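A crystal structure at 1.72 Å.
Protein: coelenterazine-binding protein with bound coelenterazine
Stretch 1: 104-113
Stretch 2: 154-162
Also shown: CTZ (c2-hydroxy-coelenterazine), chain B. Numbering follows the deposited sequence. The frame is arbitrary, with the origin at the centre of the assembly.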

# COMPACT_ATOMS: atom_id res chain seq x y z
N SER A 104 2.92 3.23 5.23
CA SER A 104 1.49 3.41 5.23
C SER A 104 1.07 4.59 6.11
O SER A 104 0.12 5.28 5.81
N LEU A 105 1.79 4.79 7.22
CA LEU A 105 1.51 5.93 8.11
C LEU A 105 1.88 7.27 7.46
O LEU A 105 1.20 8.29 7.68
N ILE A 106 2.95 7.27 6.67
CA ILE A 106 3.26 8.44 5.83
C ILE A 106 2.10 8.73 4.87
O ILE A 106 1.64 9.87 4.78
N MSE A 107 1.61 7.68 4.20
CA MSE A 107 0.46 7.85 3.32
C MSE A 107 -0.77 8.34 4.06
O MSE A 107 -1.46 9.23 3.58
N TYR A 108 -1.03 7.79 5.25
CA TYR A 108 -2.18 8.25 6.02
C TYR A 108 -2.09 9.75 6.31
O TYR A 108 -3.07 10.48 6.15
N ASP A 109 -0.91 10.20 6.77
CA ASP A 109 -0.70 11.64 7.02
C ASP A 109 -1.03 12.48 5.78
O ASP A 109 -1.58 13.57 5.90
N CYS A 110 -0.66 11.97 4.60
CA CYS A 110 -0.94 12.68 3.34
C CYS A 110 -2.44 12.79 3.06
O CYS A 110 -2.91 13.81 2.52
N ILE A 111 -3.21 11.77 3.44
CA ILE A 111 -4.67 11.84 3.27
C ILE A 111 -5.29 12.83 4.27
O ILE A 111 -6.24 13.56 3.95
N ASP A 112 -4.75 12.80 5.48
CA ASP A 112 -5.28 13.48 6.67
C ASP A 112 -4.95 14.97 6.61
O ASP A 112 -3.98 15.41 7.21
N THR A 113 -5.76 15.73 5.88
CA THR A 113 -5.45 17.13 5.58
C THR A 113 -5.48 18.04 6.80
O THR A 113 -4.71 19.00 6.88
N GLN A 154 -15.92 8.15 8.42
CA GLN A 154 -14.53 8.60 8.46
C GLN A 154 -13.69 7.49 9.07
O GLN A 154 -14.17 6.71 9.89
N ILE A 155 -12.42 7.44 8.64
CA ILE A 155 -11.52 6.39 9.10
C ILE A 155 -10.43 7.02 9.96
O ILE A 155 -9.73 7.95 9.52
N SER A 156 -10.31 6.51 11.19
CA SER A 156 -9.31 6.99 12.13
C SER A 156 -7.94 6.41 11.78
O SER A 156 -7.83 5.41 11.04
N ARG A 157 -6.90 7.04 12.31
CA ARG A 157 -5.55 6.52 12.12
C ARG A 157 -5.42 5.07 12.61
O ARG A 157 -4.90 4.21 11.89
N ASP A 158 -5.91 4.79 13.82
CA ASP A 158 -5.86 3.44 14.38
C ASP A 158 -6.64 2.43 13.53
O ASP A 158 -6.20 1.28 13.34
N GLU A 159 -7.79 2.85 13.00
CA GLU A 159 -8.58 1.95 12.16
C GLU A 159 -7.82 1.63 10.86
O GLU A 159 -7.78 0.47 10.40
N PHE A 160 -7.21 2.65 10.28
CA PHE A 160 -6.40 2.47 9.07
C PHE A 160 -5.26 1.48 9.34
O PHE A 160 -5.02 0.55 8.56
N LEU A 161 -4.59 1.66 10.48
CA LEU A 161 -3.49 0.76 10.87
C LEU A 161 -3.92 -0.71 11.05
O LEU A 161 -3.15 -1.64 10.78
N VAL A 162 -5.16 -0.94 11.51
CA VAL A 162 -5.68 -2.30 11.60
C VAL A 162 -5.67 -2.97 10.21
O VAL A 162 -5.18 -4.11 10.05

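Helices 104-111 and 157-162 run at 140° between their N-to-C directions, and with axes 10.7 Å apart at closest approach the gap is filled by side chains. Y108 and F160 both point toward the opposite stretch and both take chi1 t (-174° and -173°). Chi1 t carries the Y108 hydroxyl to the strand leading into the second helix, where Y108 OH donates a hydrogen bond to I155 O at 2.7 Å. Chi2 at 90° sets the ring tilt; R157 CA lies over one face, 3.9 Å from the ring centroid, 25° off the normal, a CH-pi contact. Y108 CD1 meets F160 CG at 3.5 Å, above the F160 ring face; the planes incline at 47°. The edge of F160 receives S104 O, 3.5 Å from CE2, and the coelenterazine ligand, whose C29 lies 3.8 Å from CZ.

L105 (m, t) and L161 (t, p) leave their backbones sideways, yet their ends converge, L105 CD2 lying 4.0 Å from L161 CD1.

R157 is extended through chi1 and chi2 (t, t), then turns at chi3 (m). Water 2 accepts from R157 NH2 (2.8 Å) and donates to D109 OD1 and D112 OD2 (2.7 Å each), bridging the charges; D112 OD2 and R157 NH2, 4.1 Å apart, form no salt bridge. S156, chi1 p, caps its helix: S156 OG accepts from E159 N at 3.0 Å.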

# COMPACT_ATOMS: atom_id res chain seq x y z
CB SER A 104 0.78 2.14 5.68
OG SER A 104 0.89 1.12 4.68
CB LEU A 105 2.21 5.75 9.46
CG LEU A 105 1.58 4.66 10.34
CD1 LEU A 105 2.40 4.38 11.60
CD2 LEU A 105 0.11 4.97 10.70
CB ILE A 106 4.60 8.28 5.06
CG1 ILE A 106 5.76 8.31 6.06
CG2 ILE A 106 4.75 9.36 3.95
CD1 ILE A 106 7.13 8.17 5.39
CB MSE A 107 0.15 6.57 2.55
CG MSE A 107 1.31 6.16 1.70
SE MSE A 107 0.90 4.55 0.66
CE MSE A 107 -0.20 5.03 -0.17
CB TYR A 108 -2.38 7.43 7.32
CG TYR A 108 -3.67 7.83 8.02
CD1 TYR A 108 -4.87 7.18 7.73
CD2 TYR A 108 -3.69 8.90 8.92
CE1 TYR A 108 -6.06 7.56 8.35
CE2 TYR A 108 -4.88 9.30 9.55
CZ TYR A 108 -6.06 8.62 9.26
OH TYR A 108 -7.24 9.00 9.85
CB ASP A 109 0.74 11.91 7.43
CG ASP A 109 1.01 11.54 8.88
OD1 ASP A 109 0.05 11.18 9.59
OD2 ASP A 109 2.18 11.65 9.30
CB CYS A 110 -0.19 12.02 2.18
SG CYS A 110 1.60 12.21 2.30
CB ILE A 111 -5.34 10.45 3.49
CG1 ILE A 111 -4.66 9.37 2.64
CG2 ILE A 111 -6.83 10.52 3.16
CD1 ILE A 111 -5.14 7.94 2.96
CB ASP A 112 -4.66 12.83 7.91
CG ASP A 112 -5.19 13.39 9.24
OD1 ASP A 112 -6.13 14.22 9.24
OD2 ASP A 112 -4.62 12.98 10.26
CB THR A 113 -6.34 17.72 4.46
OG1 THR A 113 -7.71 17.78 4.88
CG2 THR A 113 -6.26 16.86 3.21
CB GLN A 154 -14.36 9.90 9.26
CG GLN A 154 -14.94 9.84 10.68
CD GLN A 154 -14.71 11.12 11.45
OE1 GLN A 154 -14.48 12.18 10.87
NE2 GLN A 154 -14.74 11.03 12.79
CB ILE A 155 -10.85 5.63 7.92
CG1 ILE A 155 -11.92 5.02 6.99
CG2 ILE A 155 -9.94 4.52 8.47
CD1 ILE A 155 -11.39 4.68 5.56
CB SER A 156 -9.68 6.62 13.57
OG SER A 156 -9.46 5.24 13.84
CB ARG A 157 -4.54 7.41 12.83
CG ARG A 157 -3.08 7.06 12.49
CD ARG A 157 -2.11 7.90 13.29
NE ARG A 157 -2.22 9.34 13.02
CZ ARG A 157 -2.67 10.23 13.90
NH1 ARG A 157 -3.08 9.83 15.09
NH2 ARG A 157 -2.72 11.52 13.59
CB ASP A 158 -6.43 3.43 15.81
CG ASP A 158 -5.50 4.06 16.82
OD1 ASP A 158 -4.28 4.14 16.55
OD2 ASP A 158 -5.99 4.47 17.90
CB GLU A 159 -9.94 2.57 11.83
CG GLU A 159 -10.92 2.57 13.01
CD GLU A 159 -12.04 3.60 12.87
OE1 GLU A 159 -12.11 4.31 11.85
OE2 GLU A 159 -12.86 3.70 13.82
CB PHE A 160 -5.88 3.81 8.59
CG PHE A 160 -5.17 3.76 7.25
CD1 PHE A 160 -5.90 3.68 6.07
CD2 PHE A 160 -3.76 3.83 7.18
CE1 PHE A 160 -5.24 3.66 4.82
CE2 PHE A 160 -3.10 3.81 5.93
CZ PHE A 160 -3.85 3.73 4.76
CB LEU A 161 -2.78 1.31 12.11
CG LEU A 161 -1.35 0.88 12.44
CD1 LEU A 161 -0.38 1.03 11.25
CD2 LEU A 161 -0.87 1.68 13.66
CB VAL A 162 -7.10 -2.30 12.22
CG1 VAL A 162 -7.80 -3.67 11.98
CG2 VAL A 162 -6.99 -1.94 13.73
N1 CTZ B . -1.82 2.07 -2.79
C2 CTZ B . -1.22 2.38 -3.97
C3 CTZ B . -2.22 2.00 -4.96
N4 CTZ B . -3.32 1.52 -4.38
C5 CTZ B . -4.47 1.05 -4.90
C6 CTZ B . -5.45 0.57 -4.02
N7 CTZ B . -5.26 0.59 -2.68
C8 CTZ B . -4.12 1.07 -2.14
C9 CTZ B . -3.07 1.55 -3.06
C10 CTZ B . 0.16 2.97 -4.15
C11 CTZ B . 1.13 1.95 -3.61
C12 CTZ B . 1.86 2.23 -2.46
C13 CTZ B . 2.76 1.31 -1.92
C14 CTZ B . 2.92 0.09 -2.58
C15 CTZ B . 2.18 -0.22 -3.74
C16 CTZ B . 1.28 0.72 -4.26
O17 CTZ B . 3.78 -0.82 -2.06
O18 CTZ B . -2.09 2.09 -6.25
C19 CTZ B . -6.73 0.08 -4.57
C20 CTZ B . -6.80 -0.61 -5.78
C21 CTZ B . -8.02 -1.05 -6.28
C22 CTZ B . -9.20 -0.78 -5.57
C23 CTZ B . -9.16 -0.08 -4.37
C24 CTZ B . -7.92 0.35 -3.87
O25 CTZ B . -10.38 -1.21 -6.08
C26 CTZ B . -3.86 1.09 -0.64
C27 CTZ B . -4.45 2.34 -0.05
C28 CTZ B . -3.65 3.34 0.49
C29 CTZ B . -4.25 4.48 1.03
C30 CTZ B . -5.64 4.62 1.00
C31 CTZ B . -6.45 3.62 0.46
C32 CTZ B . -5.85 2.47 -0.06
O HOH W 1 0.12 8.71 10.70
O HOH W 2 -2.32 11.77 10.85